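Local atomic coordinates of probable glucarate dehydratase (Mycobacterium smegmatis str. MC2 155, PDB entry 3VDG), a protein that probably catalyses the dehydration of D-glucarate or a related acid sugar, as a member of the enolase superfamily that depends on a divalent metal, usually magnesium. Residues V35-F40 and V80-L85; F98-I103 and V141-V146; V296-L301 and A330-T335. One frame throughout, in Å; residues are numbered along the deposited sequence.

Contact 1. Residues V35-F40 and V80-L85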
ATOM      1  N   VAL A  35       3.119  -0.288  28.935  1.00 24.57           N
ATOM      2  CA  VAL A  35       2.835  -1.641  28.445  1.00 25.00           C
ATOM      3  C   VAL A  35       2.351  -2.512  29.617  1.00 25.34           C
ATOM      4  O   VAL A  35       3.076  -2.693  30.590  1.00 25.04           O
ATOM      5  CB  VAL A  35       4.098  -2.290  27.831  1.00 24.61           C
ATOM      6  CG1 VAL A  35       3.773  -3.679  27.270  1.00 23.05           C
ATOM      7  CG2 VAL A  35       4.696  -1.394  26.759  1.00 23.54           C
ATOM      8  N   THR A  36       1.130  -3.035  29.528  1.00 23.84           N
ATOM      9  CA  THR A  36       0.528  -3.812  30.612  1.00 22.90           C
ATOM     10  C   THR A  36       0.210  -5.232  30.139  1.00 27.37           C
ATOM     11  O   THR A  36      -0.723  -5.434  29.356  1.00 22.11           O
ATOM     12  CB  THR A  36      -0.797  -3.173  31.088  1.00 25.12           C
ATOM     13  OG1 THR A  36      -0.570  -1.799  31.418  1.00 26.58           O
ATOM     14  CG2 THR A  36      -1.351  -3.892  32.328  1.00 23.64           C
ATOM     15  N   PRO A  37       0.971  -6.228  30.622  1.00 24.83           N
ATOM     16  CA  PRO A  37       0.590  -7.602  30.257  1.00 26.93           C
ATOM     17  C   PRO A  37      -0.683  -8.034  30.995  1.00 28.29           C
ATOM     18  O   PRO A  37      -0.875  -7.675  32.153  1.00 26.75           O
ATOM     19  CB  PRO A  37       1.834  -8.443  30.639  1.00 25.93           C
ATOM     20  CG  PRO A  37       2.653  -7.586  31.548  1.00 36.04           C
ATOM     21  CD  PRO A  37       2.249  -6.145  31.359  1.00 27.90           C
ATOM     22  N   VAL A  38      -1.577  -8.741  30.307  1.00 23.67           N
ATOM     23  CA  VAL A  38      -2.818  -9.216  30.904  1.00 22.39           C
ATOM     24  C   VAL A  38      -2.996 -10.702  30.591  1.00 26.05           C
ATOM     25  O   VAL A  38      -2.353 -11.227  29.677  1.00 23.62           O
ATOM     26  CB  VAL A  38      -4.028  -8.443  30.356  1.00 26.42           C
ATOM     27  CG1 VAL A  38      -3.897  -6.959  30.712  1.00 22.64           C
ATOM     28  CG2 VAL A  38      -4.142  -8.643  28.838  1.00 21.36           C
ATOM     29  N   ALA A  39      -3.861 -11.379  31.343  1.00 24.42           N
ATOM     30  CA  ALA A  39      -4.182 -12.787  31.060  1.00 25.31           C
ATOM     31  C   ALA A  39      -5.673 -12.980  31.258  1.00 24.91           C
ATOM     32  O   ALA A  39      -6.274 -12.405  32.169  1.00 26.23           O
ATOM     33  CB  ALA A  39      -3.372 -13.728  31.959  1.00 24.71           C
ATOM     34  N   PHE A  40      -6.283 -13.760  30.378  1.00 22.17           N
ATOM     35  CA  PHE A  40      -7.701 -14.033  30.460  1.00 25.12           C
ATOM     36  C   PHE A  40      -7.952 -15.521  30.209  1.00 27.29           C
ATOM     37  O   PHE A  40      -7.203 -16.161  29.485  1.00 25.77           O
ATOM     38  CB  PHE A  40      -8.483 -13.165  29.457  1.00 23.56           C
ATOM     39  CG  PHE A  40      -7.958 -13.231  28.043  1.00 25.49           C
ATOM     40  CD1 PHE A  40      -6.909 -12.426  27.639  1.00 24.48           C
ATOM     41  CD2 PHE A  40      -8.545 -14.070  27.105  1.00 23.77           C
ATOM     42  CE1 PHE A  40      -6.432 -12.476  26.341  1.00 22.49           C
ATOM     43  CE2 PHE A  40      -8.068 -14.122  25.798  1.00 26.67           C
ATOM     44  CZ  PHE A  40      -7.009 -13.322  25.420  1.00 24.10           C
ATOM     45  N   VAL A  80      10.270 -12.261  25.915  1.00 20.72           N
ATOM     46  CA  VAL A  80      11.202 -11.559  25.029  1.00 23.21           C
ATOM     47  C   VAL A  80      10.478 -10.434  24.259  1.00 25.10           C
ATOM     48  O   VAL A  80      11.053  -9.385  23.989  1.00 21.85           O
ATOM     49  CB  VAL A  80      11.889 -12.551  24.072  1.00 27.73           C
ATOM     50  CG1 VAL A  80      10.847 -13.326  23.273  1.00 45.23           C
ATOM     51  CG2 VAL A  80      12.842 -11.830  23.132  1.00 36.49           C
ATOM     52  N   HIS A  81       9.207 -10.647  23.920  1.00 21.63           N
ATOM     53  CA  HIS A  81       8.420  -9.607  23.247  1.00 25.81           C
ATOM     54  C   HIS A  81       8.208  -8.407  24.147  1.00 23.93           C
ATOM     55  O   HIS A  81       8.307  -7.274  23.703  1.00 22.58           O
ATOM     56  CB  HIS A  81       7.071 -10.179  22.775  1.00 21.10           C
ATOM     57  CG  HIS A  81       6.337  -9.301  21.770  1.00 18.89           C
ATOM     58  ND1 HIS A  81       6.877  -8.937  20.594  1.00 21.31           N
ATOM     59  CD2 HIS A  81       5.039  -8.769  21.790  1.00 19.20           C
ATOM     60  CE1 HIS A  81       5.985  -8.184  19.895  1.00 19.77           C
ATOM     61  NE2 HIS A  81       4.864  -8.079  20.636  1.00 19.86           N
ATOM     62  N   LEU A  82       7.905  -8.632  25.423  1.00 20.63           N
ATOM     63  CA  LEU A  82       7.764  -7.517  26.376  1.00 22.58           C
ATOM     64  C   LEU A  82       9.024  -6.650  26.475  1.00 27.41           C
ATOM     65  O   LEU A  82       8.945  -5.410  26.570  1.00 25.16           O
ATOM     66  CB  LEU A  82       7.390  -8.029  27.772  1.00 27.15           C
ATOM     67  CG  LEU A  82       6.012  -8.668  27.912  1.00 27.64           C
ATOM     68  CD1 LEU A  82       5.801  -9.087  29.359  1.00 29.55           C
ATOM     69  CD2 LEU A  82       4.917  -7.703  27.473  1.00 21.42           C
ATOM     70  N   GLU A  83      10.180  -7.297  26.480  1.00 24.58           N
ATOM     71  CA  GLU A  83      11.465  -6.589  26.466  1.00 25.00           C
ATOM     72  C   GLU A  83      11.631  -5.785  25.189  1.00 27.19           C
ATOM     73  O   GLU A  83      12.118  -4.653  25.217  1.00 25.34           O
ATOM     74  CB  GLU A  83      12.634  -7.576  26.554  1.00 28.07           C
ATOM     75  CG  GLU A  83      12.665  -8.380  27.843  1.00 38.03           C
ATOM     76  CD  GLU A  83      13.733  -9.462  27.840  1.00 67.50           C
ATOM     77  OE1 GLU A  83      14.437  -9.621  26.818  1.00 49.63           O
ATOM     78  OE2 GLU A  83      13.868 -10.159  28.869  1.00 61.22           O
ATOM     79  N   ARG A  84      11.271  -6.377  24.054  1.00 21.40           N
ATOM     80  CA  ARG A  84      11.357  -5.635  22.793  1.00 19.21           C
ATOM     81  C   ARG A  84      10.407  -4.444  22.783  1.00 20.22           C
ATOM     82  O   ARG A  84      10.755  -3.372  22.279  1.00 21.84           O
ATOM     83  CB  ARG A  84      11.070  -6.545  21.591  1.00 20.05           C
ATOM     84  CG  ARG A  84      12.248  -7.474  21.286  1.00 24.96           C
ATOM     85  CD  ARG A  84      11.811  -8.635  20.408  1.00 24.86           C
ATOM     86  NE  ARG A  84      12.925  -9.543  20.124  1.00 33.78           N
ATOM     87  CZ  ARG A  84      12.789 -10.762  19.610  1.00 42.33           C
ATOM     88  NH1 ARG A  84      11.586 -11.236  19.305  1.00 31.90           N
ATOM     89  NH2 ARG A  84      13.861 -11.506  19.388  1.00 37.13           N
ATOM     90  N   LEU A  85       9.207  -4.636  23.318  1.00 21.20           N
ATOM     91  CA  LEU A  85       8.236  -3.550  23.353  1.00 21.81           C
ATOM     92  C   LEU A  85       8.795  -2.393  24.195  1.00 28.05           C
ATOM     93  O   LEU A  85       8.608  -1.231  23.852  1.00 22.55           O
ATOM     94  CB  LEU A  85       6.904  -4.016  23.921  1.00 23.27           C
ATOM     95  CG  LEU A  85       6.113  -5.012  23.072  1.00 26.01           C
ATOM     96  CD1 LEU A  85       4.904  -5.507  23.853  1.00 17.70           C
ATOM     97  CD2 LEU A  85       5.701  -4.372  21.754  1.00 24.53           C
TER

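Contact 2. Residues F98-I103 and V141-V146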
ATOM      1  N   PHE A  98       1.980  11.070  13.707  1.00 18.80           N
ATOM      2  CA  PHE A  98       1.726  10.980  12.267  1.00 19.93           C
ATOM      3  C   PHE A  98       2.950  10.459  11.504  1.00 25.39           C
ATOM      4  O   PHE A  98       2.865  10.130  10.317  1.00 23.87           O
ATOM      5  CB  PHE A  98       1.297  12.344  11.705  1.00 16.41           C
ATOM      6  CG  PHE A  98      -0.087  12.757  12.129  1.00 18.37           C
ATOM      7  CD1 PHE A  98      -1.195  12.406  11.363  1.00 15.55           C
ATOM      8  CD2 PHE A  98      -0.284  13.484  13.300  1.00 19.27           C
ATOM      9  CE1 PHE A  98      -2.472  12.768  11.744  1.00 15.65           C
ATOM     10  CE2 PHE A  98      -1.565  13.844  13.692  1.00 15.75           C
ATOM     11  CZ  PHE A  98      -2.660  13.490  12.918  1.00 17.65           C
ATOM     12  N   SER A  99       4.086  10.375  12.186  1.00 17.87           N
ATOM     13  CA  SER A  99       5.324   9.932  11.521  1.00 19.28           C
ATOM     14  C   SER A  99       5.570   8.428  11.701  1.00 20.69           C
ATOM     15  O   SER A  99       6.611   8.013  12.202  1.00 20.18           O
ATOM     16  CB  SER A  99       6.535  10.723  12.026  1.00 21.71           C
ATOM     17  OG  SER A  99       6.436  12.104  11.703  1.00 23.02           O
ATOM     18  N   THR A 100       4.627   7.611  11.251  1.00 18.23           N
ATOM     19  CA  THR A 100       4.724   6.176  11.448  1.00 19.55           C
ATOM     20  C   THR A 100       5.845   5.525  10.620  1.00 17.77           C
ATOM     21  O   THR A 100       6.415   4.529  11.054  1.00 18.92           O
ATOM     22  CB  THR A 100       3.361   5.476  11.226  1.00 22.40           C
ATOM     23  OG1 THR A 100       2.839   5.869   9.953  1.00 17.84           O
ATOM     24  CG2 THR A 100       2.361   5.900  12.346  1.00 18.32           C
ATOM     25  N   ASN A 101       6.184   6.092   9.460  1.00 18.26           N
ATOM     26  CA  ASN A 101       7.322   5.571   8.674  1.00 16.76           C
ATOM     27  C   ASN A 101       8.616   5.694   9.480  1.00 15.95           C
ATOM     28  O   ASN A 101       9.398   4.745   9.590  1.00 20.76           O
ATOM     29  CB  ASN A 101       7.503   6.328   7.357  1.00 15.80           C
ATOM     30  CG  ASN A 101       6.412   6.015   6.338  1.00 22.63           C
ATOM     31  OD1 ASN A 101       5.833   4.932   6.353  1.00 21.85           O
ATOM     32  ND2 ASN A 101       6.116   6.979   5.463  1.00 21.36           N
ATOM     33  N   VAL A 102       8.841   6.884  10.035  1.00 15.63           N
ATOM     34  CA  VAL A 102      10.028   7.136  10.837  1.00 19.28           C
ATOM     35  C   VAL A 102      10.027   6.230  12.076  1.00 20.17           C
ATOM     36  O   VAL A 102      11.065   5.708  12.472  1.00 21.66           O
ATOM     37  CB  VAL A 102      10.081   8.629  11.282  1.00 20.47           C
ATOM     38  CG1 VAL A 102      10.999   8.810  12.472  1.00 26.41           C
ATOM     39  CG2 VAL A 102      10.516   9.526  10.119  1.00 21.22           C
ATOM     40  N   ILE A 103       8.856   6.053  12.686  1.00 18.52           N
ATOM     41  CA  ILE A 103       8.747   5.271  13.908  1.00 18.75           C
ATOM     42  C   ILE A 103       9.149   3.818  13.644  1.00 22.22           C
ATOM     43  O   ILE A 103       9.864   3.207  14.442  1.00 21.97           O
ATOM     44  CB  ILE A 103       7.346   5.407  14.555  1.00 21.19           C
ATOM     45  CG1 ILE A 103       7.224   6.773  15.263  1.00 16.53           C
ATOM     46  CG2 ILE A 103       7.072   4.304  15.573  1.00 19.34           C
ATOM     47  CD1 ILE A 103       5.784   7.130  15.571  1.00 19.17           C
ATOM     48  N   VAL A 141      -0.725   0.938  15.666  1.00 17.54           N
ATOM     49  CA  VAL A 141      -2.188   0.967  15.888  1.00 16.65           C
ATOM     50  C   VAL A 141      -2.521   2.089  16.882  1.00 15.71           C
ATOM     51  O   VAL A 141      -3.447   2.861  16.663  1.00 17.01           O
ATOM     52  CB  VAL A 141      -2.723  -0.391  16.397  1.00 19.41           C
ATOM     53  CG1 VAL A 141      -4.158  -0.263  16.910  1.00 17.45           C
ATOM     54  CG2 VAL A 141      -2.680  -1.440  15.269  1.00 17.47           C
ATOM     55  N   ALA A 142      -1.739   2.185  17.958  1.00 16.14           N
ATOM     56  CA  ALA A 142      -1.923   3.257  18.932  1.00 20.98           C
ATOM     57  C   ALA A 142      -1.721   4.651  18.306  1.00 17.92           C
ATOM     58  O   ALA A 142      -2.418   5.622  18.663  1.00 17.53           O
ATOM     59  CB  ALA A 142      -0.990   3.052  20.134  1.00 14.21           C
ATOM     60  N   CYS A 143      -0.764   4.770  17.386  1.00 16.72           N
ATOM     61  CA  CYS A 143      -0.559   6.048  16.678  1.00 15.04           C
ATOM     62  C   CYS A 143      -1.783   6.424  15.852  1.00 16.50           C
ATOM     63  O   CYS A 143      -2.216   7.587  15.859  1.00 16.02           O
ATOM     64  CB  CYS A 143       0.671   6.004  15.752  1.00 14.38           C
ATOM     65  SG  CYS A 143       2.255   6.212  16.602  1.00 20.25           S
ATOM     66  N   LEU A 144      -2.337   5.457  15.127  1.00 16.51           N
ATOM     67  CA  LEU A 144      -3.538   5.738  14.325  1.00 18.75           C
ATOM     68  C   LEU A 144      -4.712   6.121  15.231  1.00 16.90           C
ATOM     69  O   LEU A 144      -5.551   6.953  14.870  1.00 17.00           O
ATOM     70  CB  LEU A 144      -3.913   4.525  13.470  1.00 16.78           C
ATOM     71  CG  LEU A 144      -2.917   4.213  12.338  1.00 20.34           C
ATOM     72  CD1 LEU A 144      -3.350   2.954  11.589  1.00 23.45           C
ATOM     73  CD2 LEU A 144      -2.823   5.372  11.370  1.00 20.70           C
ATOM     74  N   ASP A 145      -4.812   5.456  16.381  1.00 17.67           N
ATOM     75  CA  ASP A 145      -5.852   5.785  17.356  1.00 15.87           C
ATOM     76  C   ASP A 145      -5.705   7.275  17.760  1.00 18.87           C
ATOM     77  O   ASP A 145      -6.679   8.022  17.744  1.00 20.09           O
ATOM     78  CB  ASP A 145      -5.736   4.831  18.569  1.00 17.25           C
ATOM     79  CG  ASP A 145      -6.871   4.981  19.595  1.00 23.73           C
ATOM     80  OD1 ASP A 145      -7.916   5.619  19.320  1.00 25.42           O
ATOM     81  OD2 ASP A 145      -6.704   4.426  20.713  1.00 21.28           O
ATOM     82  N   VAL A 146      -4.491   7.711  18.103  1.00 16.53           N
ATOM     83  CA  VAL A 146      -4.274   9.134  18.415  1.00 18.11           C
ATOM     84  C   VAL A 146      -4.569  10.030  17.205  1.00 19.45           C
ATOM     85  O   VAL A 146      -5.262  11.043  17.330  1.00 19.87           O
ATOM     86  CB  VAL A 146      -2.858   9.423  18.965  1.00 19.28           C
ATOM     87  CG1 VAL A 146      -2.720  10.915  19.309  1.00 17.53           C
ATOM     88  CG2 VAL A 146      -2.600   8.588  20.229  1.00 19.87           C
TER

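Contact 3. Residues V296-L301 and A330-T335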
ATOM      1  N   VAL A 296       3.845 -15.008   5.902  1.00 22.49           N
ATOM      2  CA  VAL A 296       3.588 -14.253   7.128  1.00 24.16           C
ATOM      3  C   VAL A 296       4.450 -12.992   7.192  1.00 21.25           C
ATOM      4  O   VAL A 296       4.462 -12.274   8.210  1.00 23.98           O
ATOM      5  CB  VAL A 296       3.817 -15.117   8.405  1.00 24.55           C
ATOM      6  CG1 VAL A 296       2.798 -16.253   8.482  1.00 23.10           C
ATOM      7  CG2 VAL A 296       5.236 -15.664   8.441  1.00 22.02           C
ATOM      8  N   ALA A 297       5.167 -12.712   6.102  1.00 19.48           N
ATOM      9  CA  ALA A 297       6.055 -11.539   6.026  1.00 20.93           C
ATOM     10  C   ALA A 297       6.182 -11.104   4.570  1.00 19.64           C
ATOM     11  O   ALA A 297       6.076 -11.935   3.662  1.00 21.96           O
ATOM     12  CB  ALA A 297       7.433 -11.861   6.596  1.00 18.26           C
ATOM     13  N   PHE A 298       6.414  -9.813   4.338  1.00 18.86           N
ATOM     14  CA  PHE A 298       6.501  -9.329   2.961  1.00 17.45           C
ATOM     15  C   PHE A 298       7.560 -10.070   2.140  1.00 24.15           C
ATOM     16  O   PHE A 298       7.342 -10.350   0.965  1.00 20.76           O
ATOM     17  CB  PHE A 298       6.728  -7.805   2.903  1.00 17.94           C
ATOM     18  CG  PHE A 298       5.519  -7.008   3.352  1.00 16.47           C
ATOM     19  CD1 PHE A 298       4.457  -6.778   2.480  1.00 17.80           C
ATOM     20  CD2 PHE A 298       5.432  -6.539   4.650  1.00 15.79           C
ATOM     21  CE1 PHE A 298       3.337  -6.075   2.890  1.00 23.73           C
ATOM     22  CE2 PHE A 298       4.319  -5.819   5.065  1.00 21.64           C
ATOM     23  CZ  PHE A 298       3.269  -5.591   4.188  1.00 16.11           C
ATOM     24  N   ASP A 299       8.706 -10.390   2.731  1.00 23.04           N
ATOM     25  CA  ASP A 299       9.748 -11.024   1.896  1.00 31.40           C
ATOM     26  C   ASP A 299       9.442 -12.459   1.455  1.00 31.51           C
ATOM     27  O   ASP A 299      10.181 -13.049   0.668  1.00 28.24           O
ATOM     28  CB  ASP A 299      11.153 -10.892   2.501  1.00 28.94           C
ATOM     29  CG  ASP A 299      11.298 -11.596   3.825  1.00 49.58           C
ATOM     30  OD1 ASP A 299      12.208 -11.209   4.587  1.00 62.04           O
ATOM     31  OD2 ASP A 299      10.514 -12.526   4.106  1.00 44.37           O
ATOM     32  N   GLN A 300       8.340 -13.013   1.937  1.00 23.48           N
ATOM     33  CA  GLN A 300       7.904 -14.332   1.473  1.00 24.75           C
ATOM     34  C   GLN A 300       6.962 -14.253   0.287  1.00 25.20           C
ATOM     35  O   GLN A 300       6.715 -15.247  -0.395  1.00 24.48           O
ATOM     36  CB  GLN A 300       7.241 -15.109   2.616  1.00 22.31           C
ATOM     37  CG  GLN A 300       8.240 -15.507   3.696  1.00 25.71           C
ATOM     38  CD  GLN A 300       7.563 -15.775   5.024  1.00 32.81           C
ATOM     39  OE1 GLN A 300       6.341 -15.690   5.139  1.00 29.86           O
ATOM     40  NE2 GLN A 300       8.353 -16.068   6.035  1.00 40.80           N
ATOM     41  N   LEU A 301       6.420 -13.074   0.020  1.00 22.30           N
ATOM     42  CA  LEU A 301       5.433 -12.963  -1.071  1.00 23.95           C
ATOM     43  C   LEU A 301       5.985 -13.332  -2.468  1.00 24.17           C
ATOM     44  O   LEU A 301       5.330 -14.036  -3.232  1.00 25.98           O
ATOM     45  CB  LEU A 301       4.806 -11.556  -1.095  1.00 19.88           C
ATOM     46  CG  LEU A 301       3.731 -11.377  -0.013  1.00 21.44           C
ATOM     47  CD1 LEU A 301       3.450  -9.886   0.213  1.00 17.54           C
ATOM     48  CD2 LEU A 301       2.452 -12.119  -0.392  1.00 23.49           C
ATOM     49  N   ALA A 330      -2.926  -5.953   1.325  1.00 16.26           N
ATOM     50  CA  ALA A 330      -4.180  -6.130   0.593  1.00 16.69           C
ATOM     51  C   ALA A 330      -4.016  -5.725  -0.866  1.00 19.73           C
ATOM     52  O   ALA A 330      -4.523  -6.406  -1.752  1.00 19.85           O
ATOM     53  CB  ALA A 330      -5.329  -5.334   1.243  1.00 18.08           C
ATOM     54  N   GLY A 331      -3.328  -4.608  -1.103  1.00 19.04           N
ATOM     55  CA  GLY A 331      -3.092  -4.112  -2.460  1.00 17.68           C
ATOM     56  C   GLY A 331      -2.164  -5.038  -3.242  1.00 19.22           C
ATOM     57  O   GLY A 331      -2.341  -5.242  -4.432  1.00 17.78           O
ATOM     58  N   ILE A 332      -1.186  -5.626  -2.574  1.00 17.56           N
ATOM     59  CA  ILE A 332      -0.317  -6.590  -3.252  1.00 20.19           C
ATOM     60  C   ILE A 332      -1.126  -7.823  -3.670  1.00 19.78           C
ATOM     61  O   ILE A 332      -1.004  -8.301  -4.791  1.00 19.76           O
ATOM     62  CB  ILE A 332       0.866  -7.029  -2.366  1.00 20.06           C
ATOM     63  CG1 ILE A 332       1.830  -5.866  -2.133  1.00 22.35           C
ATOM     64  CG2 ILE A 332       1.598  -8.195  -3.008  1.00 21.18           C
ATOM     65  CD1 ILE A 332       2.796  -6.105  -0.973  1.00 24.85           C
ATOM     66  N   CYS A 333      -1.954  -8.337  -2.763  1.00 16.08           N
ATOM     67  CA  CYS A 333      -2.823  -9.478  -3.081  1.00 24.63           C
ATOM     68  C   CYS A 333      -3.730  -9.173  -4.268  1.00 20.73           C
ATOM     69  O   CYS A 333      -3.847  -9.979  -5.203  1.00 22.20           O
ATOM     70  CB  CYS A 333      -3.670  -9.889  -1.870  1.00 19.75           C
ATOM     71  SG  CYS A 333      -2.647 -10.687  -0.604  1.00 23.63           S
ATOM     72  N   ASP A 334      -4.375  -8.014  -4.234  1.00 19.36           N
ATOM     73  CA  ASP A 334      -5.238  -7.613  -5.348  1.00 19.52           C
ATOM     74  C   ASP A 334      -4.440  -7.585  -6.651  1.00 26.54           C
ATOM     75  O   ASP A 334      -4.884  -8.093  -7.670  1.00 23.38           O
ATOM     76  CB  ASP A 334      -5.841  -6.240  -5.087  1.00 22.00           C
ATOM     77  CG  ASP A 334      -7.027  -5.944  -6.008  1.00 48.20           C
ATOM     78  OD1 ASP A 334      -7.723  -6.893  -6.406  1.00 40.40           O
ATOM     79  OD2 ASP A 334      -7.254  -4.772  -6.350  1.00 54.23           O
ATOM     80  N   THR A 335      -3.248  -7.006  -6.610  1.00 20.42           N
ATOM     81  CA  THR A 335      -2.423  -6.869  -7.819  1.00 19.01           C
ATOM     82  C   THR A 335      -2.005  -8.229  -8.381  1.00 21.15           C
ATOM     83  O   THR A 335      -2.013  -8.440  -9.587  1.00 18.71           O
ATOM     84  CB  THR A 335      -1.156  -6.052  -7.502  1.00 24.08           C
ATOM     85  OG1 THR A 335      -1.552  -4.742  -7.101  1.00 22.38           O
ATOM     86  CG2 THR A 335      -0.224  -5.948  -8.713  1.00 22.96           C
TER

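Contact 1. Residues V35-F40 and V80-L85
In the N-terminal capping domain usual for enolase-superfamily proteins, a three-stranded antiparallel sheet packs on helices, and here its outer strand 30-41 meets helix 79-92 through Val35, Pro37, Leu82 and Leu85. The short strand and helix segments run nearly antiparallel, at 164°, with their axes 10.1 Å apart at closest approach, a spacing bridged by side chains alone. Val35 and Pro37, two residues apart on the strand, both direct their side chains at the helix, while Leu82 and Leu85, three residues apart on one helix face, answer them. The CG1 methyl of Val35 stands anti to its own backbone N (chi1 -178°), which brings it against both leucines: it lies 4.0 Å from Leu85 CD1, whose side chain crosses that of Val35 at about a right angle, and 4.2 Å from Leu82 CD2. The other branch of Leu82 serves the proline, with CD1 4.1 Å from Pro37 CG, at the pucker atom of the ring. Leu82 thus forks over the strand, one methyl for each of its partners. Leu85 also touches Pro138 and Phe139 of helix 131-151, and Tyr417 of helix 407-420 also touches Pro37. No hydrogen bond joins the two segments; methyl and ring carbons make the contact, implying that dispersion and the exclusion of water hold strand and helix together.

Contact 2. Residues F98-I103 and V141-V146
Cys143 is the meeting point of this buried contact, touched by two side chains from one face of the facing helix. Its CB lies 3.8 Å from Thr100 CG2, and its SG is the same 3.8 Å from Ile103 CD1, so thiol and methylene each have their own partner. With chi1 at -79°, the sulfur of Cys143 swings beside its backbone N and away from the carbonyl carbon, which points it out from helix 131-151 at the end of the isoleucine chain. Ile103 reaches it in extended form: chi2 of 164° stretches CD1 out from CG1. Thr100 divides its two branches, CG2 pressing on the cysteine while OG1 is hydrogen-bonded to Gln324 NE2 of helix 323-336. The contact joins the first turn of helix 100-111 to the middle of helix 131-151, two successive helices that in the enolase fold belong to the N-terminal capping domain. Ser99 occupies the N-cap position of helix 100-111, and its backbone O accepts a 3.0 Å bond from Ile103 N, closing the first turn, on which Thr100 and Ile103, three residues apart, face the same way. Leu63 of strand 55-65 also packs on Cys143, and Phe136, earlier on helix 131-151, touches Ile103. On helix 131-151 itself, Asp145 is hydrogen-bonded through OD1 to Leu401 N and through OD2 to Leu72 N. Near the start of helix 100-111 lies the second subunit: Asn101 ND2 donates to Gly161 O of that subunit, and the ring of Phe98 forms a cation-pi pair with its Arg153.

Contact 3. Residues V296-L301 and A330-T335
With chi1 of -68° and chi2 of 164°, Ile332 extends its CG1 branch so that CD1 ends against both Phe298 and Leu301. The phenylalanine takes a similar first torsion, CG standing anti to the carbonyl carbon (chi1 -70°), and the end of its ring comes nearer the helix than its CB would suggest. Ile332 CD1 meets this ring at the edge, near its plane, 3.9 Å from Phe298 CD1 and just as far from Phe298 CE1. Leu301 contributes its CD1 methyl, 4.0 Å from Ile332 CD1 and 4.1 Å from Ile332 CG2, touching both branches of the isoleucine. These buried apolar groups join the loop after strand 289-291 and the first residue of helix 301-307 to helix 323-336 within the barrel domain of the enolase fold. Asn292, at the beginning of that loop, is one of the sodium ligands, with Asp244 and Glu269. The loop has its own internal tie: Gln300 OE1 receives a nearly straight bond of 2.7 Å from Val296 N and a weak one from Ala297 N. Trp320 packs edge-to-face with the Phe298 ring. On the helix, Gly331 O accepts from both Thr335 N and Thr335 OG1, which approach it from opposite faces of its plane, the hydroxyl bond being 2.8 Å long. Ile332 also takes part in the dimer interface, packing on Ile332 of the second subunit, while Phe298 touches that subunit's Thr335.

Followed from the N terminus, the three contacts come in series, without nesting or crossing. Contact 1 closes a loop of 39 residues that includes strands 55-65 and 70-75, bringing helix 79-92 back against the first strand of the sheet. Helix 100-111 comes next in the chain, and contact 2 joins it to helix 131-151, which also touches helix 79-92, closing a loop of 37 residues, 18 of them helical and none in strands. Contact 3 belongs to the barrel domain, closing a loop of 28 residues that includes the rest of helix 301-307 and strand 312-315. Helix 323-336, which carries residues 330-335, also reaches contact 2 through Gln324. Contacts 2 and 3 both touch the second subunit.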